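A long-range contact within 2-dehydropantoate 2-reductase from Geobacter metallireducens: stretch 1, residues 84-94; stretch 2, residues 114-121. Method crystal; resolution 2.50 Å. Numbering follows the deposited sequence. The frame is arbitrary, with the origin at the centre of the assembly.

Stretch 1 84-94: RYEELIRPLVE
Stretch 2, residues 114-121: TLFGAERI

How do the two backbones meet? Arg84 sits at the N-cap position, right before a helix that starts at Tyr85 (phi/psi -54/-48); Arg90 to Leu92 form a 3-10 segment, and Val93 (-97/119) and Glu94 (-122/167) are extended. In the second stretch a helix ends at Leu115 (-77/-38), and Phe116 (-121/-44) leaves it. The CA atoms of Glu86 and Leu115 lie 7.3 Å apart, those of Arg90 and Phe116 8.0 Å. Gly117, at 149/130, adopts angles that call for glycine.

What fills the space between them? The contact buries 397 Å², both sides summed; Tyr85 and Ile89 are buried residues. Phe116, chi1 m and chi2 -74°, points toward stretch 1 and has the largest covered area. Its ring packs on Ile89 (m, t; CB to Phe116 CZ 3.6 Å) and Val93 (t; CG2 to Phe116 CD1 4.1 Å), with Tyr85 O at its edge, 3.9 Å from CZ. Arg90 (149°, p, p, -99°) brings NH2 obliquely to 3.8 Å from Phe116 CE1. Leu115 (-132°, 148°) places CD1 3.7 Å from CB of Tyr85 (-92°, 162°) and CD2 3.8 Å from Glu86 CB.

What polar link joins them? Arg120 (m, t, 96°, 109°) donates a weak hydrogen bond from NH1 to Glu94 O, 2.6 Å but bent to 118°. Val93 CG1 lies over one guanidinium face, 3.5 Å from Arg120 NH1, so the flat group serves both polar and apolar neighbours.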

# COMPACT_ATOMS: atom_id res chain seq x y z
N ARG A 84 34.34 -3.11 3.47
CA ARG A 84 34.93 -3.20 2.14
C ARG A 84 34.75 -1.91 1.33
O ARG A 84 35.02 -1.90 0.13
CB ARG A 84 34.31 -4.37 1.37
CG ARG A 84 34.74 -5.74 1.85
CD ARG A 84 33.97 -6.81 1.10
NE ARG A 84 34.81 -7.96 0.79
CZ ARG A 84 35.37 -8.19 -0.39
NH1 ARG A 84 35.19 -7.34 -1.40
NH2 ARG A 84 36.13 -9.27 -0.57
N TYR A 85 34.31 -0.84 1.99
CA TYR A 85 34.11 0.47 1.35
C TYR A 85 35.35 0.99 0.63
O TYR A 85 35.26 1.41 -0.53
CB TYR A 85 33.68 1.52 2.37
CG TYR A 85 32.19 1.72 2.56
CD1 TYR A 85 31.71 2.36 3.70
CD2 TYR A 85 31.27 1.28 1.61
CE1 TYR A 85 30.35 2.56 3.90
CE2 TYR A 85 29.91 1.47 1.80
CZ TYR A 85 29.46 2.12 2.94
OH TYR A 85 28.11 2.31 3.14
N GLU A 86 36.49 0.93 1.32
CA GLU A 86 37.75 1.49 0.82
C GLU A 86 38.26 0.80 -0.44
O GLU A 86 38.55 1.47 -1.43
CB GLU A 86 38.81 1.49 1.94
CG GLU A 86 40.14 2.15 1.58
CD GLU A 86 41.26 1.13 1.40
OE1 GLU A 86 41.77 0.99 0.26
OE2 GLU A 86 41.64 0.47 2.39
N GLU A 87 38.33 -0.53 -0.41
CA GLU A 87 38.82 -1.29 -1.58
C GLU A 87 37.92 -1.17 -2.82
O GLU A 87 38.42 -1.09 -3.94
CB GLU A 87 39.08 -2.77 -1.23
CG GLU A 87 37.88 -3.56 -0.71
CD GLU A 87 37.91 -5.03 -1.10
OE1 GLU A 87 37.64 -5.88 -0.22
OE2 GLU A 87 38.20 -5.35 -2.28
N LEU A 88 36.61 -1.11 -2.60
CA LEU A 88 35.64 -1.14 -3.69
C LEU A 88 35.37 0.21 -4.35
O LEU A 88 35.00 0.26 -5.53
CB LEU A 88 34.31 -1.75 -3.22
CG LEU A 88 34.26 -3.23 -2.85
CD1 LEU A 88 32.97 -3.53 -2.11
CD2 LEU A 88 34.40 -4.13 -4.07
N ILE A 89 35.54 1.31 -3.61
CA ILE A 89 35.15 2.63 -4.11
C ILE A 89 36.34 3.55 -4.46
O ILE A 89 36.25 4.30 -5.44
CB ILE A 89 34.10 3.30 -3.16
CG1 ILE A 89 32.82 2.45 -3.11
CG2 ILE A 89 33.72 4.72 -3.62
CD1 ILE A 89 31.94 2.70 -1.90
N ARG A 90 37.43 3.48 -3.70
CA ARG A 90 38.64 4.31 -3.95
C ARG A 90 39.16 4.41 -5.40
O ARG A 90 39.47 5.53 -5.84
CB ARG A 90 39.77 3.99 -2.93
CG ARG A 90 41.22 4.15 -3.41
CD ARG A 90 41.75 5.57 -3.29
NE ARG A 90 42.32 5.85 -1.97
CZ ARG A 90 41.68 6.50 -0.99
NH1 ARG A 90 42.28 6.70 0.17
NH2 ARG A 90 40.44 6.95 -1.17
N PRO A 91 39.24 3.28 -6.16
CA PRO A 91 39.63 3.43 -7.57
C PRO A 91 38.65 4.20 -8.47
O PRO A 91 39.05 4.66 -9.54
CB PRO A 91 39.72 1.97 -8.06
CG PRO A 91 39.87 1.16 -6.82
CD PRO A 91 39.04 1.86 -5.81
N LEU A 92 37.40 4.34 -8.03
CA LEU A 92 36.37 5.04 -8.80
C LEU A 92 36.31 6.54 -8.52
O LEU A 92 35.60 7.28 -9.20
CB LEU A 92 34.99 4.42 -8.52
CG LEU A 92 34.86 2.90 -8.58
CD1 LEU A 92 33.61 2.44 -7.83
CD2 LEU A 92 34.83 2.43 -10.02
N VAL A 93 37.07 6.98 -7.52
CA VAL A 93 36.99 8.36 -7.04
C VAL A 93 38.06 9.28 -7.65
O VAL A 93 39.26 9.04 -7.51
CB VAL A 93 37.00 8.42 -5.48
CG1 VAL A 93 37.10 9.86 -4.97
CG2 VAL A 93 35.76 7.75 -4.91
N GLU A 94 37.59 10.30 -8.35
CA GLU A 94 38.43 11.40 -8.83
C GLU A 94 37.85 12.68 -8.23
O GLU A 94 36.74 12.65 -7.69
CB GLU A 94 38.44 11.44 -10.36
CG GLU A 94 39.44 12.41 -11.02
CD GLU A 94 40.85 12.33 -10.44
OE1 GLU A 94 41.49 11.26 -10.54
OE2 GLU A 94 41.31 13.35 -9.88
N THR A 114 33.44 10.16 6.08
CA THR A 114 34.72 10.03 6.79
C THR A 114 35.78 9.46 5.85
O THR A 114 36.94 9.88 5.88
CB THR A 114 34.58 9.09 8.01
OG1 THR A 114 33.42 9.47 8.77
CG2 THR A 114 35.80 9.16 8.90
N LEU A 115 35.37 8.51 5.02
CA LEU A 115 36.29 7.78 4.16
C LEU A 115 36.74 8.59 2.95
O LEU A 115 37.90 8.52 2.56
CB LEU A 115 35.66 6.46 3.73
CG LEU A 115 36.58 5.24 3.89
CD1 LEU A 115 35.77 4.01 4.21
CD2 LEU A 115 37.46 5.02 2.66
N PHE A 116 35.83 9.37 2.37
CA PHE A 116 36.10 10.05 1.09
C PHE A 116 35.99 11.57 1.11
O PHE A 116 36.84 12.26 0.55
CB PHE A 116 35.21 9.47 -0.02
CG PHE A 116 35.40 8.00 -0.23
CD1 PHE A 116 36.55 7.51 -0.86
CD2 PHE A 116 34.45 7.08 0.21
CE1 PHE A 116 36.74 6.15 -1.06
CE2 PHE A 116 34.62 5.71 0.02
CZ PHE A 116 35.77 5.25 -0.61
N GLY A 117 34.95 12.09 1.75
CA GLY A 117 34.70 13.53 1.81
C GLY A 117 33.21 13.80 1.88
O GLY A 117 32.44 13.27 1.09
N ALA A 118 32.82 14.63 2.84
CA ALA A 118 31.41 14.89 3.13
C ALA A 118 30.66 15.65 2.03
O ALA A 118 29.45 15.50 1.89
CB ALA A 118 31.26 15.60 4.47
N GLU A 119 31.39 16.44 1.24
CA GLU A 119 30.78 17.18 0.14
C GLU A 119 30.62 16.34 -1.14
O GLU A 119 30.21 16.86 -2.18
CB GLU A 119 31.53 18.49 -0.15
CG GLU A 119 32.97 18.34 -0.63
CD GLU A 119 33.97 18.25 0.51
OE1 GLU A 119 34.02 17.20 1.19
OE2 GLU A 119 34.71 19.23 0.72
N ARG A 120 30.95 15.05 -1.05
CA ARG A 120 30.75 14.10 -2.16
C ARG A 120 29.49 13.26 -1.94
O ARG A 120 28.99 12.64 -2.88
CB ARG A 120 31.95 13.17 -2.32
CG ARG A 120 33.32 13.80 -2.10
CD ARG A 120 34.44 12.77 -2.30
NE ARG A 120 34.99 12.83 -3.65
CZ ARG A 120 36.19 13.30 -3.96
NH1 ARG A 120 36.59 13.32 -5.22
NH2 ARG A 120 37.01 13.75 -3.01
N ILE A 121 28.99 13.24 -0.71
CA ILE A 121 28.01 12.22 -0.30
C ILE A 121 26.56 12.65 -0.53
O ILE A 121 26.15 13.74 -0.12
CB ILE A 121 28.25 11.77 1.17
CG1 ILE A 121 29.72 11.37 1.39
CG2 ILE A 121 27.32 10.62 1.57
CD1 ILE A 121 30.28 10.32 0.41